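Local coordinates for protein alpha-1,3-glucanase (Bacillus circulans, PDB 5ZRU) that hydrolyses alpha-1,3-glucan, the part described here being its GH87 catalytic unit, which binds calcium and zinc ions, at residues 102-105 with 106-109; 193-196 with 197-200; 463-466 with 467-471. All coordinates share one frame; numbering follows the deposited sequence.

How the interactions relate
All three contacts are local, each within one continuous run of chain, and no two of them touch. Interactions 1 and 2 lie at the surface; interaction 3 is partly buried, with D466 and G470 among its buried residues. Interaction 1 belongs to an edge strand of a five-stranded antiparallel sheet in catalytic domain D1. Interaction 2 is a calcium loop leading into helix 203-216, and interaction 3 a tight turn between strands of the parallel beta-helix, their centres about 47 Å apart on opposite sides of the chain's centre. The chemistry differs accordingly: a lysine-threonine bond across a beta bulge, oxygen ligands round a calcium ion, and a carboxylate gripped by backbone N-H groups.

Interaction 1 (102-105 with 106-109); sequences GVKA and KTVP
K104 reaches forward along its own strand to T107, and its NZ donates a hydrogen bond of 2.7 Å to T107 OG1. Its CG stands opposite the backbone N (chi1 -168°) and the chain runs on nearly straight, until a final bend at chi4 swings NZ onto the hydroxyl; the two side chains cross obliquely. T107 OG1 is also hydrogen-bonded to D97 on the neighbouring strand 93-100, and the D97 carboxylate forms a long, weak ion pair with K104 NZ. A105 comes next, and with K106 it faces V98 of that strand: a classic beta bulge, with A105 at phi -107° and psi -39°, as expected of the first bulge residue. The methyl of A105 leans on M144 of strand 132-144, and A105 CB lies 4.1 Å from K106 CG. K106 CG also passes close to the carbonyl, 3.1 Å from A105 O, before the chain bends and lies against W142. With an alanine in place of K106, W142 would probably lose the aliphatic chain packed on it and D145 its weak, distant ion-pair partner. The bulge probably accounts for the lysine-threonine pairing: residues three apart would face opposite ways in a regular strand, but the extra residue brings K104 and T107 to one side, where the lysine, probably charged, the hydroxyl and the D97 carboxylate come together at the surface.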
loop_
_atom_site.group_PDB
_atom_site.type_symbol
_atom_site.label_atom_id
_atom_site.label_comp_id
_atom_site.label_asym_id
_atom_site.label_seq_id
_atom_site.Cartn_x
_atom_site.Cartn_y
_atom_site.Cartn_z
ATOM N N GLY A 102 -10.074 -2.685 32.095
ATOM C CA GLY A 102 -9.718 -1.695 33.091
ATOM C C GLY A 102 -8.319 -1.813 33.656
ATOM O O GLY A 102 -7.896 -0.923 34.403
ATOM N N VAL A 103 -7.592 -2.877 33.340
ATOM C CA VAL A 103 -6.238 -3.074 33.844
ATOM C C VAL A 103 -5.253 -2.526 32.819
ATOM O O VAL A 103 -5.332 -2.859 31.633
ATOM C CB VAL A 103 -5.965 -4.562 34.118
ATOM C CG1 VAL A 103 -4.599 -4.729 34.763
ATOM C CG2 VAL A 103 -7.067 -5.167 34.983
ATOM N N LYS A 104 -4.319 -1.694 33.275
ATOM C CA LYS A 104 -3.309 -1.139 32.378
ATOM C C LYS A 104 -2.393 -2.251 31.876
ATOM O O LYS A 104 -1.783 -2.976 32.669
ATOM C CB LYS A 104 -2.509 -0.053 33.091
ATOM C CG LYS A 104 -1.623 0.780 32.171
ATOM C CD LYS A 104 -1.103 2.016 32.899
ATOM C CE LYS A 104 -0.349 2.947 31.966
ATOM N NZ LYS A 104 0.869 2.312 31.405
ATOM N N ALA A 105 -2.308 -2.397 30.557
ATOM C CA ALA A 105 -1.563 -3.488 29.948
ATOM C C ALA A 105 -0.265 -3.038 29.314
ATOM O O ALA A 105 0.737 -3.742 29.407
ATOM C CB ALA A 105 -2.413 -4.190 28.886
ATOM N N LYS A 106 -0.263 -1.880 28.660
ATOM C CA LYS A 106 0.898 -1.423 27.913
ATOM C C LYS A 106 0.853 0.087 27.844
ATOM O O LYS A 106 -0.222 0.691 27.846
ATOM C CB LYS A 106 0.931 -1.973 26.477
ATOM C CG LYS A 106 0.738 -3.466 26.332
ATOM C CD LYS A 106 1.805 -4.085 25.467
ATOM C CE LYS A 106 1.859 -5.583 25.712
ATOM N NZ LYS A 106 2.934 -5.990 26.662
ATOM N N THR A 107 2.029 0.686 27.775
ATOM C CA THR A 107 2.182 2.001 27.172
ATOM C C THR A 107 2.880 1.779 25.837
ATOM O O THR A 107 3.991 1.241 25.798
ATOM C CB THR A 107 2.969 2.954 28.070
ATOM O OG1 THR A 107 2.231 3.177 29.280
ATOM C CG2 THR A 107 3.157 4.290 27.361
ATOM N N VAL A 108 2.211 2.145 24.753
ATOM C CA VAL A 108 2.697 1.890 23.400
ATOM C C VAL A 108 3.408 3.147 22.911
ATOM O O VAL A 108 2.756 4.190 22.761
ATOM C CB VAL A 108 1.550 1.510 22.452
ATOM C CG1 VAL A 108 2.074 1.344 21.023
ATOM C CG2 VAL A 108 0.901 0.236 22.917
ATOM N N PRO A 109 4.711 3.099 22.652
ATOM C CA PRO A 109 5.386 4.271 22.087
ATOM C C PRO A 109 4.905 4.541 20.668
ATOM O O PRO A 109 4.609 3.620 19.901
ATOM C CB PRO A 109 6.872 3.878 22.106
ATOM C CG PRO A 109 6.957 2.642 22.964
ATOM C CD PRO A 109 5.630 1.965 22.848
#

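Interaction 2 (193-196 with 197-200); sequences GAVA and NDGQ. With CA (calcium ion), chain H.
A196 and N197 form the crest of a calcium-binding loop, and D198 turns back from it to the metal. The methyl of A196 packs beside the amide of N197, with A196 CB 3.9 Å from N197 CG, and also rests on F227 of strand 225-229. N197 has positive phi, which turns the chain sharply; its OD1 accepts a hydrogen bond from the backbone N of T226, and a backbone bond to the same residue ties the crest to that strand. D198 links the metal to the turn. Its CG sits between the backbone N and the carbonyl carbon (chi1 68°), which folds the carboxylate inward so that D198 OD1 binds the calcium ion at 2.4 Å. The other oxygen reaches the ion indirectly: water 1, itself a metal ligand, donates to D198 OD2 over 2.7 Å. That oxygen also lies across the V195 side chain, D198 OD2 being 3.4 Å from V195 CB, and the two side chains cross at about a right angle. The carboxylate is also held by the residue two further on. Q200 N donates to D198 OD1 at 2.8 Å, coming in from above the carboxylate plane and closing an Asx turn, while the bent side chain of Q200 returns NE2 to D198 O at 3.2 Å. Carbonyl oxygens V195 O and Q200 O, two waters and both carboxylate oxygens of D202, just before helix 203-216, complete the coordination. With seven oxygen ligands, two aspartates supplying the negative charge and D198 OD1 shared between metal and turn, ion binding and loop shape are likely to depend on each other: without calcium, the carbonyls and carboxylates gathered here would probably repel one another.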
loop_
_atom_site.group_PDB
_atom_site.type_symbol
_atom_site.label_atom_id
_atom_site.label_comp_id
_atom_site.label_asym_id
_atom_site.label_seq_id
_atom_site.Cartn_x
_atom_site.Cartn_y
_atom_site.Cartn_z
ATOM N N GLY A 193 26.916 -14.504 15.123
ATOM C CA GLY A 193 27.126 -13.404 16.042
ATOM C C GLY A 193 25.958 -12.462 16.199
ATOM O O GLY A 193 26.026 -11.571 17.056
ATOM N N ALA A 194 24.895 -12.609 15.409
ATOM C CA ALA A 194 23.734 -11.750 15.601
ATOM C C ALA A 194 23.107 -12.028 16.956
ATOM O O ALA A 194 23.047 -13.176 17.404
ATOM C CB ALA A 194 22.701 -11.966 14.499
ATOM N N VAL A 195 22.643 -10.969 17.617
ATOM C CA VAL A 195 21.974 -11.077 18.907
ATOM C C VAL A 195 20.675 -10.287 18.831
ATOM O O VAL A 195 20.684 -9.109 18.462
ATOM C CB VAL A 195 22.858 -10.562 20.067
ATOM C CG1 VAL A 195 22.108 -10.656 21.386
ATOM C CG2 VAL A 195 24.170 -11.340 20.139
ATOM N N ALA A 196 19.564 -10.933 19.177
ATOM C CA ALA A 196 18.281 -10.244 19.191
ATOM C C ALA A 196 18.171 -9.302 20.388
ATOM O O ALA A 196 18.702 -9.571 21.466
ATOM C CB ALA A 196 17.135 -11.260 19.236
ATOM N N ASN A 197 17.484 -8.177 20.181
ATOM C CA ASN A 197 16.932 -7.344 21.251
ATOM C C ASN A 197 17.988 -6.620 22.085
ATOM O O ASN A 197 17.693 -6.180 23.203
ATOM C CB ASN A 197 16.031 -8.170 22.182
ATOM C CG ASN A 197 14.898 -8.870 21.437
ATOM O OD1 ASN A 197 14.434 -8.393 20.408
ATOM N ND2 ASN A 197 14.451 -10.002 21.965
ATOM N N ASP A 198 19.210 -6.464 21.587
ATOM C CA ASP A 198 20.245 -5.778 22.346
ATOM C C ASP A 198 20.571 -4.395 21.797
ATOM O O ASP A 198 21.459 -3.721 22.328
ATOM C CB ASP A 198 21.513 -6.639 22.420
ATOM C CG ASP A 198 22.217 -6.796 21.075
ATOM O OD1 ASP A 198 21.680 -6.362 20.035
ATOM O OD2 ASP A 198 23.337 -7.362 21.071
ATOM N N GLY A 199 19.874 -3.951 20.756
ATOM C CA GLY A 199 20.158 -2.669 20.159
ATOM C C GLY A 199 21.467 -2.587 19.408
ATOM O O GLY A 199 21.787 -1.517 18.878
ATOM N N GLN A 200 22.229 -3.674 19.336
ATOM C CA GLN A 200 23.517 -3.674 18.656
ATOM C C GLN A 200 23.358 -4.152 17.218
ATOM O O GLN A 200 22.479 -4.959 16.901
ATOM C CB GLN A 200 24.526 -4.575 19.369
ATOM C CG GLN A 200 24.588 -4.396 20.872
ATOM C CD GLN A 200 25.114 -3.053 21.255
ATOM O OE1 GLN A 200 26.309 -2.785 21.132
ATOM N NE2 GLN A 200 24.224 -2.181 21.711
HETATM CA CA CA H . 21.650 -7.096 17.718
HETATM O O HOH W 1 23.913 -7.720 18.488
HETATM O O HOH W 2 19.302 -6.154 17.965
#

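Interaction 3 (463-466 with 467-471); sequences TSRD and LYNGE
D466 to N469 form a type I beta turn, closed by N469 N to D466 O at 3.0 Å, and D466 N bonds G470 O just beyond it at 2.8 Å; with N469 at positive phi, this resembles a type I turn with a G1 bulge. The turn sits in a loop of the parallel beta-helix between strands 451-459 and 475-478. The D466 carboxylate turns back toward the N-H groups of the turn: a chi1 of 66° tucks it over its own backbone, and OD1 accepts from Y468 N and from G470 N, both 2.9 Å from D466 OD1 and on opposite faces of its plane. This double grip probably fixes the carboxylate's rotation. D466 OD2 forms a salt bridge with R472 and accepts a hydrogen bond from water 4, which also donates to E471 O. D466 OD2 also lies at the edge of the Y468 ring, whose hydroxyl bonds D122. Before the turn, T463 OG1 accepts from R465 N at 3.0 Å, an ST turn. The extended R465 runs alongside N469, and its NE donates almost straight (173°) to N469 OD1, 3.2 Å away; OD1 lies in the guanidinium plane, while NE stands above the N469 carbonyl plane.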
loop_
_atom_site.group_PDB
_atom_site.type_symbol
_atom_site.label_atom_id
_atom_site.label_comp_id
_atom_site.label_asym_id
_atom_site.label_seq_id
_atom_site.Cartn_x
_atom_site.Cartn_y
_atom_site.Cartn_z
ATOM N N THR A 463 -11.422 11.454 -6.862
ATOM C CA THR A 463 -11.130 12.696 -6.149
ATOM C C THR A 463 -11.498 13.890 -7.016
ATOM O O THR A 463 -11.605 13.789 -8.240
ATOM C CB THR A 463 -9.647 12.796 -5.748
ATOM O OG1 THR A 463 -9.461 13.911 -4.852
ATOM C CG2 THR A 463 -8.765 12.996 -6.998
ATOM N N SER A 464 -11.680 15.031 -6.356
ATOM C CA SER A 464 -11.715 16.316 -7.038
ATOM C C SER A 464 -10.394 17.070 -6.934
ATOM O O SER A 464 -10.253 18.135 -7.549
ATOM C CB SER A 464 -12.847 17.196 -6.473
ATOM O OG SER A 464 -14.130 16.738 -6.887
ATOM N N ARG A 465 -9.425 16.563 -6.173
ATOM C CA ARG A 465 -8.172 17.306 -5.966
ATOM C C ARG A 465 -6.978 16.353 -5.884
ATOM O O ARG A 465 -6.558 15.957 -4.792
ATOM C CB ARG A 465 -8.267 18.171 -4.722
ATOM C CG ARG A 465 -7.128 19.173 -4.654
ATOM C CD ARG A 465 -7.072 19.889 -3.334
ATOM N NE ARG A 465 -6.016 20.900 -3.361
ATOM C CZ ARG A 465 -5.697 21.663 -2.321
ATOM N NH1 ARG A 465 -6.345 21.514 -1.184
ATOM N NH2 ARG A 465 -4.728 22.563 -2.423
ATOM N N ASP A 466 -6.410 16.018 -7.038
ATOM C CA ASP A 466 -5.120 15.348 -7.055
ATOM C C ASP A 466 -4.038 16.404 -6.826
ATOM O O ASP A 466 -4.326 17.539 -6.434
ATOM C CB ASP A 466 -4.937 14.540 -8.340
ATOM C CG ASP A 466 -4.862 15.396 -9.598
ATOM O OD1 ASP A 466 -4.873 16.639 -9.511
ATOM O OD2 ASP A 466 -4.761 14.796 -10.692
ATOM N N LEU A 467 -2.779 16.053 -7.073
ATOM C CA LEU A 467 -1.701 17.000 -6.808
ATOM C C LEU A 467 -1.591 18.087 -7.871
ATOM O O LEU A 467 -0.755 18.989 -7.723
ATOM C CB LEU A 467 -0.375 16.253 -6.667
ATOM C CG LEU A 467 -0.351 15.336 -5.434
ATOM C CD1 LEU A 467 0.972 14.603 -5.351
ATOM C CD2 LEU A 467 -0.581 16.157 -4.165
ATOM N N TYR A 468 -2.397 18.004 -8.933
ATOM C CA TYR A 468 -2.548 19.052 -9.936
ATOM C C TYR A 468 -3.852 19.822 -9.741
ATOM O O TYR A 468 -4.295 20.537 -10.650
ATOM C CB TYR A 468 -2.456 18.449 -11.340
ATOM C CG TYR A 468 -1.234 17.581 -11.442
ATOM C CD1 TYR A 468 0.024 18.148 -11.583
ATOM C CD2 TYR A 468 -1.328 16.194 -11.331
ATOM C CE1 TYR A 468 1.158 17.365 -11.627
ATOM C CE2 TYR A 468 -0.197 15.397 -11.393
ATOM C CZ TYR A 468 1.043 15.988 -11.534
ATOM O OH TYR A 468 2.179 15.208 -11.584
ATOM N N ASN A 469 -4.460 19.690 -8.562
ATOM C CA ASN A 469 -5.695 20.395 -8.219
ATOM C C ASN A 469 -6.826 20.038 -9.181
ATOM O O ASN A 469 -7.672 20.872 -9.508
ATOM C CB ASN A 469 -5.466 21.908 -8.188
ATOM C CG ASN A 469 -4.832 22.378 -6.896
ATOM O OD1 ASN A 469 -4.407 21.575 -6.061
ATOM N ND2 ASN A 469 -4.765 23.699 -6.720
ATOM N N GLY A 470 -6.854 18.779 -9.640
ATOM C CA GLY A 470 -7.853 18.345 -10.592
ATOM C C GLY A 470 -8.531 17.052 -10.175
ATOM O O GLY A 470 -8.052 16.312 -9.307
ATOM N N GLU A 471 -9.656 16.781 -10.843
ATOM C CA GLU A 471 -10.460 15.599 -10.582
ATOM C C GLU A 471 -9.844 14.351 -11.209
ATOM O O GLU A 471 -9.121 14.417 -12.209
ATOM C CB GLU A 471 -11.888 15.799 -11.114
ATOM C CG GLU A 471 -11.980 16.066 -12.615
ATOM C CD GLU A 471 -11.901 17.556 -12.991
ATOM O OE1 GLU A 471 -11.437 18.380 -12.174
ATOM O OE2 GLU A 471 -12.288 17.898 -14.132
HETATM O O HOH W 3 -11.924 19.113 -9.547
HETATM O O HOH W 4 -6.598 16.024 -12.498
#